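Local coordinates for Bak protein (Grouper iridovirus, PDB 5VMN), which is a viral Bcl-2 protein that inhibits apoptosis of the host cell by exclusively sequestering the pro-apoptotic protein Bim, at residues 72-77 / 100-105. Residues are numbered along the deposited sequence; the frame is centred on the assembly and turned at random.
Sequences LILLGI and RFFRQD
Leu74 and Phe101 mark the nearest backbone approach between segments 72-77 and 100-105, which lie on helices 68-84 and 88-103, with CA atoms 10.2 Å apart, a gap bridged by apolar side chains and no hydrogen bond. Their side chains meet from opposite directions. CG of Leu74 lies anti to the backbone N (chi1 173°), directing the branch toward Phe101, and chi2 of 66° brings CD2 to the CD2–CE2 side of the Phe101 ring, 3.5 Å from Phe101 CD2. Leu74 CD2 also lies 4.2 Å from Phe102 CZ, meeting both rings obliquely. Leu75 adds a second methyl, its CD2 lying 4.0 Å from Phe102 CE2. All four residues are buried near the chain centre. Helix 68-84 begins within the Asn-Trp-Gly-Arg signature of the BH1 region and probably corresponds to the central hydrophobic helix of the Bcl-2 bundle: helix 53-60 joins through Ile56 on Leu74, and helix 22-37 through Ile27 and Met31 on Leu75. Phe101 CD2 sits 3.8 Å above the centre of the Phe102 ring, which also meets Trp117 edge-to-face and the ring of Phe11 nearly parallel. Phe101 O accepts from Gln104 N and, at 3.3 Å, from Gln104 NE2, which also bonds Asn58 OD1.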
ATOM      1  N   LEU A  72       0.023  -1.714   5.989  1.00 21.61           N
ATOM      2  CA  LEU A  72       0.730  -2.826   5.382  1.00 19.35           C
ATOM      3  C   LEU A  72      -0.246  -3.900   4.900  1.00 18.76           C
ATOM      4  O   LEU A  72       0.027  -4.565   3.895  1.00 22.40           O
ATOM      5  CB  LEU A  72       1.754  -3.397   6.366  1.00 21.54           C
ATOM      6  CG  LEU A  72       2.943  -2.469   6.640  1.00 25.27           C
ATOM      7  CD1 LEU A  72       3.732  -2.978   7.858  1.00 23.69           C
ATOM      8  CD2 LEU A  72       3.850  -2.388   5.442  1.00 24.83           C
ATOM      9  N   ILE A  73      -1.384  -4.056   5.574  1.00 19.62           N
ATOM     10  CA  ILE A  73      -2.426  -4.966   5.075  1.00 19.77           C
ATOM     11  C   ILE A  73      -2.954  -4.454   3.746  1.00 20.28           C
ATOM     12  O   ILE A  73      -3.085  -5.209   2.782  1.00 19.30           O
ATOM     13  CB  ILE A  73      -3.536  -5.135   6.111  1.00 20.93           C
ATOM     14  CG1 ILE A  73      -3.041  -5.969   7.300  1.00 23.63           C
ATOM     15  CG2 ILE A  73      -4.778  -5.769   5.483  1.00 21.72           C
ATOM     16  CD1 ILE A  73      -3.989  -5.944   8.475  1.00 28.21           C
ATOM     17  N   LEU A  74      -3.206  -3.141   3.636  1.00 20.40           N
ATOM     18  CA  LEU A  74      -3.685  -2.601   2.363  1.00 20.88           C
ATOM     19  C   LEU A  74      -2.668  -2.833   1.255  1.00 21.00           C
ATOM     20  O   LEU A  74      -3.021  -3.226   0.126  1.00 20.61           O
ATOM     21  CB  LEU A  74      -3.987  -1.107   2.520  1.00 20.86           C
ATOM     22  CG  LEU A  74      -4.330  -0.405   1.209  1.00 21.57           C
ATOM     23  CD1 LEU A  74      -5.638  -0.943   0.650  1.00 24.83           C
ATOM     24  CD2 LEU A  74      -4.383   1.117   1.412  1.00 25.76           C
ATOM     25  N   LEU A  75      -1.391  -2.586   1.539  1.00 19.16           N
ATOM     26  CA  LEU A  75      -0.386  -2.833   0.526  1.00 19.57           C
ATOM     27  C   LEU A  75      -0.345  -4.311   0.147  1.00 18.10           C
ATOM     28  O   LEU A  75      -0.180  -4.648  -1.029  1.00 20.54           O
ATOM     29  CB  LEU A  75       0.983  -2.351   1.027  1.00 18.72           C
ATOM     30  CG  LEU A  75       1.109  -0.856   1.288  1.00 20.62           C
ATOM     31  CD1 LEU A  75       2.509  -0.566   1.824  1.00 23.06           C
ATOM     32  CD2 LEU A  75       0.881  -0.077   0.036  1.00 22.55           C
ATOM     33  N   GLY A  76      -0.432  -5.203   1.130  1.00 18.38           N
ATOM     34  CA  GLY A  76      -0.332  -6.617   0.833  1.00 19.36           C
ATOM     35  C   GLY A  76      -1.482  -7.097  -0.026  1.00 22.43           C
ATOM     36  O   GLY A  76      -1.308  -7.962  -0.882  1.00 20.29           O
ATOM     37  N   ILE A  77      -2.680  -6.581   0.235  1.00 18.45           N
ATOM     38  CA  ILE A  77      -3.837  -6.877  -0.623  1.00 20.11           C
ATOM     39  C   ILE A  77      -3.595  -6.334  -2.025  1.00 22.33           C
ATOM     40  O   ILE A  77      -3.841  -7.011  -3.033  1.00 21.68           O
ATOM     41  CB  ILE A  77      -5.116  -6.290  -0.006  1.00 20.75           C
ATOM     42  CG1 ILE A  77      -5.481  -7.029   1.271  1.00 23.77           C
ATOM     43  CG2 ILE A  77      -6.313  -6.406  -0.985  1.00 22.90           C
ATOM     44  CD1 ILE A  77      -6.445  -6.279   2.100  1.00 32.32           C
ATOM     45  N   ARG A 100      -4.059   7.304  -5.212  1.00 35.58           N
ATOM     46  CA  ARG A 100      -5.207   8.132  -4.875  1.00 37.47           C
ATOM     47  C   ARG A 100      -5.552   7.997  -3.398  1.00 34.45           C
ATOM     48  O   ARG A 100      -5.877   8.993  -2.733  1.00 37.33           O
ATOM     49  CB  ARG A 100      -6.401   7.748  -5.772  1.00 45.95           C
ATOM     50  CG  ARG A 100      -7.352   8.860  -6.175  1.00 65.95           C
ATOM     51  CD  ARG A 100      -8.087   8.527  -7.493  1.00 57.77           C
ATOM     52  NE  ARG A 100      -8.596   7.153  -7.476  1.00 73.92           N
ATOM     53  CZ  ARG A 100      -8.431   6.243  -8.442  1.00 72.57           C
ATOM     54  NH1 ARG A 100      -7.774   6.521  -9.564  1.00 73.20           N
ATOM     55  NH2 ARG A 100      -8.942   5.029  -8.277  1.00 69.55           N
ATOM     56  N   PHE A 101      -5.478   6.776  -2.859  1.00 30.30           N
ATOM     57  CA  PHE A 101      -5.781   6.591  -1.446  1.00 28.09           C
ATOM     58  C   PHE A 101      -4.819   7.396  -0.583  1.00 31.75           C
ATOM     59  O   PHE A 101      -5.237   8.084   0.354  1.00 30.62           O
ATOM     60  CB  PHE A 101      -5.707   5.112  -1.056  1.00 27.32           C
ATOM     61  CG  PHE A 101      -5.823   4.885   0.429  1.00 26.59           C
ATOM     62  CD1 PHE A 101      -7.048   5.020   1.055  1.00 27.66           C
ATOM     63  CD2 PHE A 101      -4.709   4.610   1.198  1.00 27.18           C
ATOM     64  CE1 PHE A 101      -7.176   4.844   2.408  1.00 29.28           C
ATOM     65  CE2 PHE A 101      -4.826   4.417   2.565  1.00 27.00           C
ATOM     66  CZ  PHE A 101      -6.068   4.542   3.171  1.00 24.77           C
ATOM     67  N   PHE A 102      -3.520   7.295  -0.867  1.00 31.02           N
ATOM     68  CA  PHE A 102      -2.533   7.901   0.022  1.00 30.65           C
ATOM     69  C   PHE A 102      -2.462   9.411  -0.152  1.00 37.05           C
ATOM     70  O   PHE A 102      -1.967  10.108   0.739  1.00 37.06           O
ATOM     71  CB  PHE A 102      -1.153   7.268  -0.197  1.00 28.00           C
ATOM     72  CG  PHE A 102      -1.026   5.903   0.423  1.00 26.42           C
ATOM     73  CD1 PHE A 102      -0.956   5.758   1.799  1.00 26.38           C
ATOM     74  CD2 PHE A 102      -1.022   4.774  -0.357  1.00 28.30           C
ATOM     75  CE1 PHE A 102      -0.879   4.517   2.378  1.00 29.60           C
ATOM     76  CE2 PHE A 102      -0.913   3.527   0.216  1.00 27.91           C
ATOM     77  CZ  PHE A 102      -0.874   3.389   1.593  1.00 29.05           C
ATOM     78  N   ARG A 103      -2.977   9.941  -1.253  1.00 34.44           N
ATOM     79  CA  ARG A 103      -2.998  11.392  -1.435  1.00 35.83           C
ATOM     80  C   ARG A 103      -4.179  12.065  -0.747  1.00 35.98           C
ATOM     81  O   ARG A 103      -4.220  13.295  -0.677  1.00 37.28           O
ATOM     82  CB  ARG A 103      -3.012  11.732  -2.921  1.00 43.04           C
ATOM     83  CG  ARG A 103      -1.702  11.394  -3.628  1.00 54.92           C
ATOM     84  CD  ARG A 103      -1.619  12.050  -5.005  1.00 62.59           C
ATOM     85  NE  ARG A 103      -2.839  11.844  -5.795  1.00 74.53           N
ATOM     86  CZ  ARG A 103      -2.966  10.993  -6.815  1.00 61.85           C
ATOM     87  NH1 ARG A 103      -1.943  10.238  -7.214  1.00 70.02           N
ATOM     88  NH2 ARG A 103      -4.129  10.895  -7.440  1.00 60.22           N
ATOM     89  N   GLN A 104      -5.141  11.311  -0.242  1.00 36.12           N
ATOM     90  CA  GLN A 104      -6.208  11.914   0.538  1.00 35.80           C
ATOM     91  C   GLN A 104      -5.630  12.632   1.746  1.00 37.23           C
ATOM     92  O   GLN A 104      -4.713  12.132   2.409  1.00 36.08           O
ATOM     93  CB  GLN A 104      -7.196  10.852   1.003  1.00 36.12           C
ATOM     94  CG  GLN A 104      -7.952  10.168  -0.127  1.00 32.77           C
ATOM     95  CD  GLN A 104      -8.945   9.126   0.380  1.00 34.51           C
ATOM     96  OE1 GLN A 104     -10.148   9.251   0.185  1.00 37.99           O
ATOM     97  NE2 GLN A 104      -8.436   8.092   1.018  1.00 33.06           N
ATOM     98  N   ASP A 105      -6.191  13.808   2.040  1.00 39.88           N
ATOM     99  CA  ASP A 105      -5.586  14.689   3.037  1.00 45.64           C
ATOM    100  C   ASP A 105      -5.442  13.986   4.390  1.00 42.73           C
ATOM    101  O   ASP A 105      -4.402  14.099   5.054  1.00 41.67           O
ATOM    102  CB  ASP A 105      -6.420  15.965   3.168  1.00 54.65           C
ATOM    103  CG  ASP A 105      -6.169  16.960   2.029  1.00 56.12           C
ATOM    104  OD1 ASP A 105      -5.226  16.749   1.234  1.00 56.43           O
ATOM    105  OD2 ASP A 105      -6.918  17.962   1.929  1.00 60.95           O
TER